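Local atomic coordinates of enoyl-CoA hydratase (Mycobacterium avium, PDB entry 3OC7), a protein that probably catalyses the reversible addition of water to the double bond of enoyl-CoA thioesters, as enoyl-CoA hydratases of the crotonase family do. Residues D6-Y11 / L26-N31; S41-G46 / A98-A103; V21-L26 / V58-H63. All coordinates share one frame; numbering follows the deposited sequence.

All three interactions lie in the N-terminal part of a crotonase-type fold, their centres about 12 to 15 Å apart. Interactions 1 and 3 belong to one mixed sheet and share Leu26: strand 9-12 runs antiparallel to strand 21-26, which in turn runs parallel to strand 58-63. Helix 37-52, the connection between those two parallel strands, carries one half of interaction 2 and packs it against helix 86-106. Along the chain, interaction 1 closes before interaction 2 opens, whereas the segments of interaction 3 alternate with those of both others. Gln42 OE1 accepts a bond from Leu8 N, and Leu43 CD2 meets Leu26 and Leu61, so the edge strand, the parallel pair and the helix are in direct contact.

Interaction 1: D6-Y11 / L26-N31; sequences DALVDY and LNSPHN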
loop_
_atom_site.group_PDB
_atom_site.type_symbol
_atom_site.label_atom_id
_atom_site.label_comp_id
_atom_site.label_asym_id
_atom_site.label_seq_id
_atom_site.Cartn_x
_atom_site.Cartn_y
_atom_site.Cartn_z
ATOM N N ASP A 6 -32.593 -12.966 18.717
ATOM C CA ASP A 6 -33.517 -12.518 17.664
ATOM C C ASP A 6 -33.036 -12.862 16.244
ATOM O O ASP A 6 -31.842 -13.094 16.022
ATOM C CB ASP A 6 -33.734 -10.999 17.765
ATOM C CG ASP A 6 -34.511 -10.592 19.007
ATOM O OD1 ASP A 6 -35.417 -11.343 19.440
ATOM O OD2 ASP A 6 -34.218 -9.506 19.553
ATOM N N ALA A 7 -33.975 -12.880 15.294
ATOM C CA ALA A 7 -33.667 -12.978 13.852
ATOM C C ALA A 7 -34.261 -11.744 13.159
ATOM O O ALA A 7 -35.320 -11.263 13.598
ATOM C CB ALA A 7 -34.253 -14.257 13.282
ATOM N N LEU A 8 -33.650 -11.213 12.089
ATOM C CA LEU A 8 -32.486 -11.760 11.356
ATOM C C LEU A 8 -31.127 -11.195 11.825
ATOM O O LEU A 8 -30.072 -11.687 11.402
ATOM C CB LEU A 8 -32.667 -11.524 9.842
ATOM C CG LEU A 8 -33.925 -12.050 9.131
ATOM C CD1 LEU A 8 -33.973 -11.550 7.704
ATOM C CD2 LEU A 8 -33.969 -13.582 9.140
ATOM N N VAL A 9 -31.174 -10.165 12.673
ATOM C CA VAL A 9 -30.006 -9.585 13.363
ATOM C C VAL A 9 -30.334 -9.493 14.863
ATOM O O VAL A 9 -31.392 -8.939 15.243
ATOM C CB VAL A 9 -29.643 -8.151 12.823
ATOM C CG1 VAL A 9 -28.402 -7.586 13.524
ATOM C CG2 VAL A 9 -29.442 -8.154 11.309
ATOM N N ASP A 10 -29.458 -10.039 15.712
ATOM C CA ASP A 10 -29.617 -9.906 17.183
ATOM C C ASP A 10 -28.765 -8.762 17.756
ATOM O O ASP A 10 -27.627 -8.569 17.326
ATOM C CB ASP A 10 -29.286 -11.223 17.913
ATOM C CG ASP A 10 -29.417 -11.103 19.441
ATOM O OD1 ASP A 10 -30.558 -11.131 19.962
ATOM O OD2 ASP A 10 -28.385 -10.968 20.129
ATOM N N TYR A 11 -29.316 -8.011 18.714
ATOM C CA TYR A 11 -28.623 -6.904 19.402
ATOM C C TYR A 11 -28.406 -7.245 20.874
ATOM O O TYR A 11 -29.366 -7.596 21.574
ATOM C CB TYR A 11 -29.449 -5.607 19.305
ATOM C CG TYR A 11 -28.768 -4.375 19.916
ATOM C CD1 TYR A 11 -28.809 -4.125 21.302
ATOM C CD2 TYR A 11 -28.090 -3.457 19.115
ATOM C CE1 TYR A 11 -28.183 -2.994 21.855
ATOM C CE2 TYR A 11 -27.457 -2.330 19.659
ATOM C CZ TYR A 11 -27.509 -2.107 21.032
ATOM O OH TYR A 11 -26.876 -1.001 21.564
ATOM N N LEU A 26 -25.303 -11.539 12.907
ATOM C CA LEU A 26 -26.041 -12.024 11.716
ATOM C C LEU A 26 -26.614 -13.430 12.007
ATOM O O LEU A 26 -25.856 -14.347 12.337
ATOM C CB LEU A 26 -25.145 -12.046 10.458
ATOM C CG LEU A 26 -24.374 -10.779 10.056
ATOM C CD1 LEU A 26 -23.392 -11.056 8.927
ATOM C CD2 LEU A 26 -25.321 -9.663 9.665
ATOM N N ASN A 27 -27.937 -13.587 11.892
ATOM C CA ASN A 27 -28.653 -14.829 12.316
ATOM C C ASN A 27 -29.811 -15.201 11.363
ATOM O O ASN A 27 -31.002 -15.180 11.746
ATOM C CB ASN A 27 -29.139 -14.684 13.776
ATOM C CG ASN A 27 -29.667 -15.996 14.376
ATOM O OD1 ASN A 27 -29.197 -17.104 14.065
ATOM N ND2 ASN A 27 -30.638 -15.862 15.280
ATOM N N SER A 28 -29.442 -15.508 10.120
ATOM C CA SER A 28 -30.380 -15.835 9.038
ATOM C C SER A 28 -29.966 -17.205 8.431
ATOM O O SER A 28 -29.540 -17.273 7.282
ATOM C CB SER A 28 -30.385 -14.685 7.985
ATOM O OG SER A 28 -31.295 -14.902 6.911
ATOM N N PRO A 29 -30.088 -18.313 9.214
ATOM C CA PRO A 29 -29.577 -19.618 8.745
ATOM C C PRO A 29 -30.204 -20.205 7.462
ATOM O O PRO A 29 -29.502 -20.915 6.713
ATOM C CB PRO A 29 -29.821 -20.547 9.944
ATOM C CG PRO A 29 -30.892 -19.885 10.745
ATOM C CD PRO A 29 -30.648 -18.404 10.575
ATOM N N HIS A 30 -31.473 -19.883 7.189
ATOM C CA HIS A 30 -32.187 -20.395 5.997
ATOM C C HIS A 30 -31.520 -20.062 4.651
ATOM O O HIS A 30 -31.608 -20.846 3.700
ATOM C CB HIS A 30 -33.682 -19.999 6.006
ATOM C CG HIS A 30 -33.953 -18.561 5.667
ATOM N ND1 HIS A 30 -33.626 -17.519 6.509
ATOM C CD2 HIS A 30 -34.556 -17.996 4.592
ATOM C CE1 HIS A 30 -33.999 -16.375 5.963
ATOM N NE2 HIS A 30 -34.564 -16.637 4.797
ATOM N N ASN A 31 -30.826 -18.927 4.578
ATOM C CA ASN A 31 -30.106 -18.563 3.352
ATOM C C ASN A 31 -28.609 -18.245 3.548
ATOM O O ASN A 31 -28.026 -17.469 2.783
ATOM C CB ASN A 31 -30.834 -17.430 2.594
ATOM C CG ASN A 31 -31.014 -16.168 3.431
ATOM O OD1 ASN A 31 -31.807 -15.279 3.078
ATOM N ND2 ASN A 31 -30.274 -16.070 4.532
#
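Asn27 grips the chain of 6-11 at two carbonyls, Asp6 O through its side chain and Leu8 O through its backbone, where the antiparallel edge strand 9-12 of the crotonase-fold sheet begins beside the end of strand 21-26. The amide ND2 of Asn27 meets Asp6 O at 3.1 Å; the bond is almost straight at hydrogen (177°), and the acceptor lies in the amide plane, although ND2 stands well above the carbonyl plane. Asn27 CG is anti to the backbone N (chi1 -170°), on the side of its own carbonyl carbon; the turn about the next bond then aims ND2 at Asp6 O. Asn27 N donates to Leu8 O at 2.9 Å, next to the non-hydrogen-bonded pair Val9-Leu26. Between the two gripped carbonyls, the peptide bond preceding Leu8 is cis.

Farther along, Leu8 CD2 rests 3.7 Å from Ser28 OG and reaches the edge of the His30 ring, near its plane.

Second-shell bonds position these groups. Thr64 OG1 pairs with Asn27 OD1, giving the amide a partner at each end, and Gln42 OE1 accepts from Leu8 N. Within 6-11, Asp6 N donates to Asp10 OD1 at 3.0 Å, on the anti side of the carboxylate and tilted out of its plane.

Interaction 2: S41-G46 / A98-A103; sequences SQLHQG and AALMRA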
loop_
_atom_site.group_PDB
_atom_site.type_symbol
_atom_site.label_atom_id
_atom_site.label_comp_id
_atom_site.label_asym_id
_atom_site.label_seq_id
_atom_site.Cartn_x
_atom_site.Cartn_y
_atom_site.Cartn_z
ATOM N N SER A 41 -31.930 -3.677 6.434
ATOM C CA SER A 41 -32.643 -2.697 7.289
ATOM C C SER A 41 -32.356 -2.882 8.788
ATOM O O SER A 41 -32.138 -1.895 9.521
ATOM C CB SER A 41 -34.173 -2.721 7.044
ATOM O OG SER A 41 -34.494 -2.277 5.737
ATOM N N GLN A 42 -32.352 -4.143 9.236
ATOM C CA GLN A 42 -32.058 -4.450 10.640
ATOM C C GLN A 42 -30.614 -4.128 11.074
ATOM O O GLN A 42 -30.394 -3.742 12.230
ATOM C CB GLN A 42 -32.462 -5.895 11.009
ATOM C CG GLN A 42 -34.014 -6.105 11.000
ATOM C CD GLN A 42 -34.457 -7.563 11.129
ATOM O OE1 GLN A 42 -33.830 -8.359 11.830
ATOM N NE2 GLN A 42 -35.570 -7.905 10.476
ATOM N N LEU A 43 -29.643 -4.269 10.156
ATOM C CA LEU A 43 -28.263 -3.810 10.435
ATOM C C LEU A 43 -28.135 -2.278 10.572
ATOM O O LEU A 43 -27.440 -1.782 11.485
ATOM C CB LEU A 43 -27.268 -4.306 9.377
ATOM C CG LEU A 43 -26.477 -5.601 9.517
ATOM C CD1 LEU A 43 -25.224 -5.523 8.621
ATOM C CD2 LEU A 43 -26.037 -5.864 10.949
ATOM N N HIS A 44 -28.773 -1.516 9.667
ATOM C CA HIS A 44 -28.840 -0.047 9.813
ATOM C C HIS A 44 -29.408 0.358 11.207
ATOM O O HIS A 44 -28.822 1.200 11.915
ATOM C CB HIS A 44 -29.665 0.616 8.677
ATOM C CG HIS A 44 -28.946 0.751 7.351
ATOM N ND1 HIS A 44 -28.076 1.791 7.073
ATOM C CD2 HIS A 44 -29.043 0.031 6.200
ATOM C CE1 HIS A 44 -27.631 1.672 5.831
ATOM N NE2 HIS A 44 -28.193 0.608 5.283
ATOM N N GLN A 45 -30.525 -0.264 11.622
ATOM C CA GLN A 45 -31.150 0.093 12.906
ATOM C C GLN A 45 -30.254 -0.298 14.096
ATOM O O GLN A 45 -30.130 0.463 15.070
ATOM C CB GLN A 45 -32.556 -0.526 13.040
ATOM C CG GLN A 45 -33.369 -0.022 14.256
ATOM C CD GLN A 45 -33.557 1.507 14.270
ATOM O OE1 GLN A 45 -34.052 2.093 13.302
ATOM N NE2 GLN A 45 -33.152 2.151 15.359
ATOM N N GLY A 46 -29.586 -1.457 13.994
ATOM C CA GLY A 46 -28.642 -1.880 15.047
ATOM C C GLY A 46 -27.453 -0.946 15.248
ATOM O O GLY A 46 -27.044 -0.661 16.388
ATOM N N ALA A 98 -23.772 -0.345 -1.294
ATOM C CA ALA A 98 -22.930 0.839 -1.048
ATOM C C ALA A 98 -23.363 1.641 0.188
ATOM O O ALA A 98 -22.514 2.052 1.004
ATOM C CB ALA A 98 -22.882 1.737 -2.296
ATOM N N ALA A 99 -24.676 1.833 0.367
ATOM C CA ALA A 99 -25.180 2.587 1.525
ATOM C C ALA A 99 -24.933 1.903 2.885
ATOM O O ALA A 99 -24.672 2.585 3.892
ATOM C CB ALA A 99 -26.672 2.910 1.339
ATOM N N LEU A 100 -24.992 0.568 2.902
ATOM C CA LEU A 100 -24.675 -0.202 4.105
ATOM C C LEU A 100 -23.193 -0.106 4.462
ATOM O O LEU A 100 -22.849 0.134 5.628
ATOM C CB LEU A 100 -25.153 -1.666 3.987
ATOM C CG LEU A 100 -24.808 -2.603 5.162
ATOM C CD1 LEU A 100 -25.440 -2.113 6.481
ATOM C CD2 LEU A 100 -25.252 -4.030 4.807
ATOM N N MET A 101 -22.329 -0.303 3.473
ATOM C CA MET A 101 -20.884 -0.112 3.694
ATOM C C MET A 101 -20.552 1.296 4.191
ATOM O O MET A 101 -19.768 1.471 5.146
ATOM C CB MET A 101 -20.086 -0.439 2.415
ATOM C CG MET A 101 -20.139 -1.933 1.968
ATOM S SD MET A 101 -18.975 -2.299 0.610
ATOM C CE MET A 101 -19.557 -1.126 -0.650
ATOM N N ARG A 102 -21.167 2.302 3.576
ATOM C CA ARG A 102 -20.954 3.707 3.959
ATOM C C ARG A 102 -21.397 4.029 5.418
ATOM O O ARG A 102 -20.719 4.807 6.113
ATOM C CB ARG A 102 -21.597 4.682 2.940
ATOM C CG ARG A 102 -21.145 6.144 3.122
ATOM C CD ARG A 102 -21.509 7.104 1.967
ATOM N NE ARG A 102 -20.826 8.394 2.165
ATOM C CZ ARG A 102 -20.404 9.209 1.204
ATOM N NH1 ARG A 102 -20.594 8.920 -0.087
ATOM N NH2 ARG A 102 -19.793 10.343 1.547
ATOM N N ALA A 103 -22.497 3.418 5.877
ATOM C CA ALA A 103 -22.966 3.575 7.272
ATOM C C ALA A 103 -21.921 3.069 8.288
ATOM O O ALA A 103 -21.666 3.712 9.317
ATOM C CB ALA A 103 -24.324 2.882 7.500
#
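The imidazole of His44 is inserted against helix 86-106, with Leu100 CD1 over one face, Ala99 O at the edge near the ring plane and Ala103 CB approaching obliquely. Leu100 CD1 stands 4.3 Å from the ring centroid and 19° off the ring normal, a CH-pi contact displaced toward the rim. At the edge, His44 CE1 comes to 3.7 Å from Ala99 O, while Ala103 CB is equally distant, 3.9 Å, from His44 CE1 and His44 ND1. The other ring nitrogen, His44 NE2, lies 3.8 Å from Leu100 CA, so the ring tip reaches the helix backbone itself. His44 CG is anti to its own carbonyl carbon (chi1 -78°), and the end of the side chain comes nearer to 98-103 than CB does.

The same methyl that meets the ring face also engages Leu43, the residue before His44 on helix 37-52. Leu43 and Leu100 cross at about a right angle, with Leu43 CD1 and Leu100 CD1 4.0 Å apart; Leu100 CD1 thus touches both the leucine and the histidine.

The segment axes approach to 10.6 Å, a spacing spanned by the side chains of Leu43, His44 and Leu100. Met101 points away from 41-46 and packs on Phe230 of helix 212-245, while Arg102 is held by salt bridges to Glu106 of its own helix and Asp231 of helix 212-245. This is near-parallel packing of two helices, at 18°, within the helical layers that surround the sheet in the crotonase fold.

Interaction 3: V21-L26 / V58-H63; sequences VARLTL and VVVLAH
Val21 and Val58 lie side by side and point the same way, with Val21 CB 3.9 Å from Val58 CG1, in two parallel strands. On their face of the sheet follow Arg23, Thr25, Val60 and Ala62. Arg23 bends at chi3 (-82°), which swings NE off the extended line of the chain; the guanidinium beyond it has one face over Val60 CG1, which sits 4.2 Å from the group's plane beneath its centre. Arg23 NH1 then reaches Ala62 CB at 3.6 Å, so the charged group is backed by aliphatic carbon. Val21 CG2 meets Val60 CG2 as well, and helix 196-208 covers this end of the face through Val204 and Ile200.

Ala22, Leu24, Leu26, Val59, Leu61 and His63 occupy the opposite face. Leu24 crosses Val59 obliquely, Leu24 CD1 lying 4.1 Å from Val59 CG1. Leu61 CD1 leans toward the neighbouring strand, 4.3 Å from Leu26 CD2. Helix 37-52 packs here: Ala50 touches Ala22 and Val59, and Leu47 touches Leu24. His63 instead turns its end away from strand 21-26, and its NE2 bonds to Asp116 N.

Five backbone bonds fix the register. Leu24 N meets Val60 O at 2.9 Å, nearly in line with the carbonyl (175° at O), whereas Leu26 N approaches Ala62 O from above the carbonyl plane, 135° at that oxygen. With helix 37-52 linking the strands and lying on the Leu24 face, this is a beta-alpha-beta crossover within the crotonase fold.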
loop_
_atom_site.group_PDB
_atom_site.type_symbol
_atom_site.label_atom_id
_atom_site.label_comp_id
_atom_site.label_asym_id
_atom_site.label_seq_id
_atom_site.Cartn_x
_atom_site.Cartn_y
_atom_site.Cartn_z
ATOM N N VAL A 21 -19.432 -2.193 25.080
ATOM C CA VAL A 21 -19.519 -2.856 23.776
ATOM C C VAL A 21 -20.948 -3.335 23.423
ATOM O O VAL A 21 -21.695 -3.851 24.286
ATOM C CB VAL A 21 -18.467 -4.028 23.656
ATOM C CG1 VAL A 21 -18.657 -5.087 24.757
ATOM C CG2 VAL A 21 -18.471 -4.667 22.263
ATOM N N ALA A 22 -21.330 -3.141 22.161
ATOM C CA ALA A 22 -22.540 -3.746 21.584
ATOM C C ALA A 22 -22.180 -4.826 20.552
ATOM O O ALA A 22 -21.298 -4.602 19.719
ATOM C CB ALA A 22 -23.451 -2.667 20.955
ATOM N N ARG A 23 -22.840 -5.988 20.611
ATOM C CA ARG A 23 -22.642 -7.096 19.652
ATOM C C ARG A 23 -23.842 -7.212 18.707
ATOM O O ARG A 23 -24.983 -7.373 19.181
ATOM C CB ARG A 23 -22.400 -8.420 20.397
ATOM C CG ARG A 23 -22.072 -9.646 19.527
ATOM C CD ARG A 23 -21.747 -10.876 20.384
ATOM N NE ARG A 23 -20.357 -10.858 20.842
ATOM C CZ ARG A 23 -19.398 -11.677 20.405
ATOM N NH1 ARG A 23 -19.672 -12.618 19.510
ATOM N NH2 ARG A 23 -18.162 -11.559 20.871
ATOM N N LEU A 24 -23.592 -7.099 17.396
ATOM C CA LEU A 24 -24.600 -7.312 16.344
ATOM C C LEU A 24 -24.333 -8.651 15.658
ATOM O O LEU A 24 -23.285 -8.812 15.000
ATOM C CB LEU A 24 -24.566 -6.167 15.302
ATOM C CG LEU A 24 -24.722 -4.716 15.779
ATOM C CD1 LEU A 24 -24.601 -3.703 14.649
ATOM C CD2 LEU A 24 -26.037 -4.479 16.544
ATOM N N THR A 25 -25.242 -9.620 15.808
ATOM C CA THR A 25 -25.019 -10.973 15.262
ATOM C C THR A 25 -25.919 -11.270 14.059
ATOM O O THR A 25 -27.158 -11.283 14.183
ATOM C CB THR A 25 -25.244 -12.103 16.345
ATOM O OG1 THR A 25 -24.491 -11.797 17.532
ATOM C CG2 THR A 25 -24.871 -13.529 15.817
ATOM N N LEU A 26 -25.303 -11.539 12.907
ATOM C CA LEU A 26 -26.041 -12.024 11.716
ATOM C C LEU A 26 -26.614 -13.430 12.007
ATOM O O LEU A 26 -25.856 -14.347 12.337
ATOM C CB LEU A 26 -25.145 -12.046 10.458
ATOM C CG LEU A 26 -24.374 -10.779 10.056
ATOM C CD1 LEU A 26 -23.392 -11.056 8.927
ATOM C CD2 LEU A 26 -25.321 -9.663 9.665
ATOM N N VAL A 58 -17.448 0.722 21.310
ATOM C CA VAL A 58 -17.023 -0.168 20.224
ATOM C C VAL A 58 -18.154 -1.155 19.867
ATOM O O VAL A 58 -18.957 -1.518 20.761
ATOM C CB VAL A 58 -15.687 -0.906 20.598
ATOM C CG1 VAL A 58 -15.856 -1.786 21.839
ATOM C CG2 VAL A 58 -15.123 -1.733 19.425
ATOM N N VAL A 59 -18.228 -1.560 18.587
ATOM C CA VAL A 59 -19.158 -2.606 18.088
ATOM C C VAL A 59 -18.440 -3.857 17.567
ATOM O O VAL A 59 -17.413 -3.727 16.876
ATOM C CB VAL A 59 -19.995 -2.039 16.891
ATOM C CG1 VAL A 59 -20.861 -3.128 16.203
ATOM C CG2 VAL A 59 -20.870 -0.881 17.338
ATOM N N VAL A 60 -18.961 -5.058 17.877
ATOM C CA VAL A 60 -18.520 -6.321 17.239
ATOM C C VAL A 60 -19.593 -6.830 16.263
ATOM O O VAL A 60 -20.771 -6.953 16.653
ATOM C CB VAL A 60 -18.183 -7.427 18.295
ATOM C CG1 VAL A 60 -17.842 -8.790 17.614
ATOM C CG2 VAL A 60 -17.064 -6.959 19.249
ATOM N N LEU A 61 -19.203 -7.094 15.004
ATOM C CA LEU A 61 -20.089 -7.698 14.000
ATOM C C LEU A 61 -19.767 -9.205 13.902
ATOM O O LEU A 61 -18.725 -9.582 13.327
ATOM C CB LEU A 61 -19.928 -6.999 12.634
ATOM C CG LEU A 61 -20.775 -7.462 11.431
ATOM C CD1 LEU A 61 -22.305 -7.372 11.676
ATOM C CD2 LEU A 61 -20.389 -6.704 10.133
ATOM N N ALA A 62 -20.667 -10.051 14.442
ATOM C CA ALA A 62 -20.499 -11.512 14.586
ATOM C C ALA A 62 -21.517 -12.288 13.720
ATOM O O ALA A 62 -22.342 -11.667 13.026
ATOM C CB ALA A 62 -20.622 -11.898 16.074
ATOM N N HIS A 63 -21.448 -13.631 13.737
ATOM C CA HIS A 63 -22.400 -14.482 12.966
ATOM C C HIS A 63 -22.681 -15.820 13.662
ATOM O O HIS A 63 -21.845 -16.301 14.453
ATOM C CB HIS A 63 -21.924 -14.731 11.510
ATOM C CG HIS A 63 -20.724 -15.633 11.399
ATOM N ND1 HIS A 63 -20.808 -16.968 11.052
ATOM C CD2 HIS A 63 -19.401 -15.375 11.564
ATOM C CE1 HIS A 63 -19.594 -17.493 11.022
ATOM N NE2 HIS A 63 -18.721 -16.549 11.339
#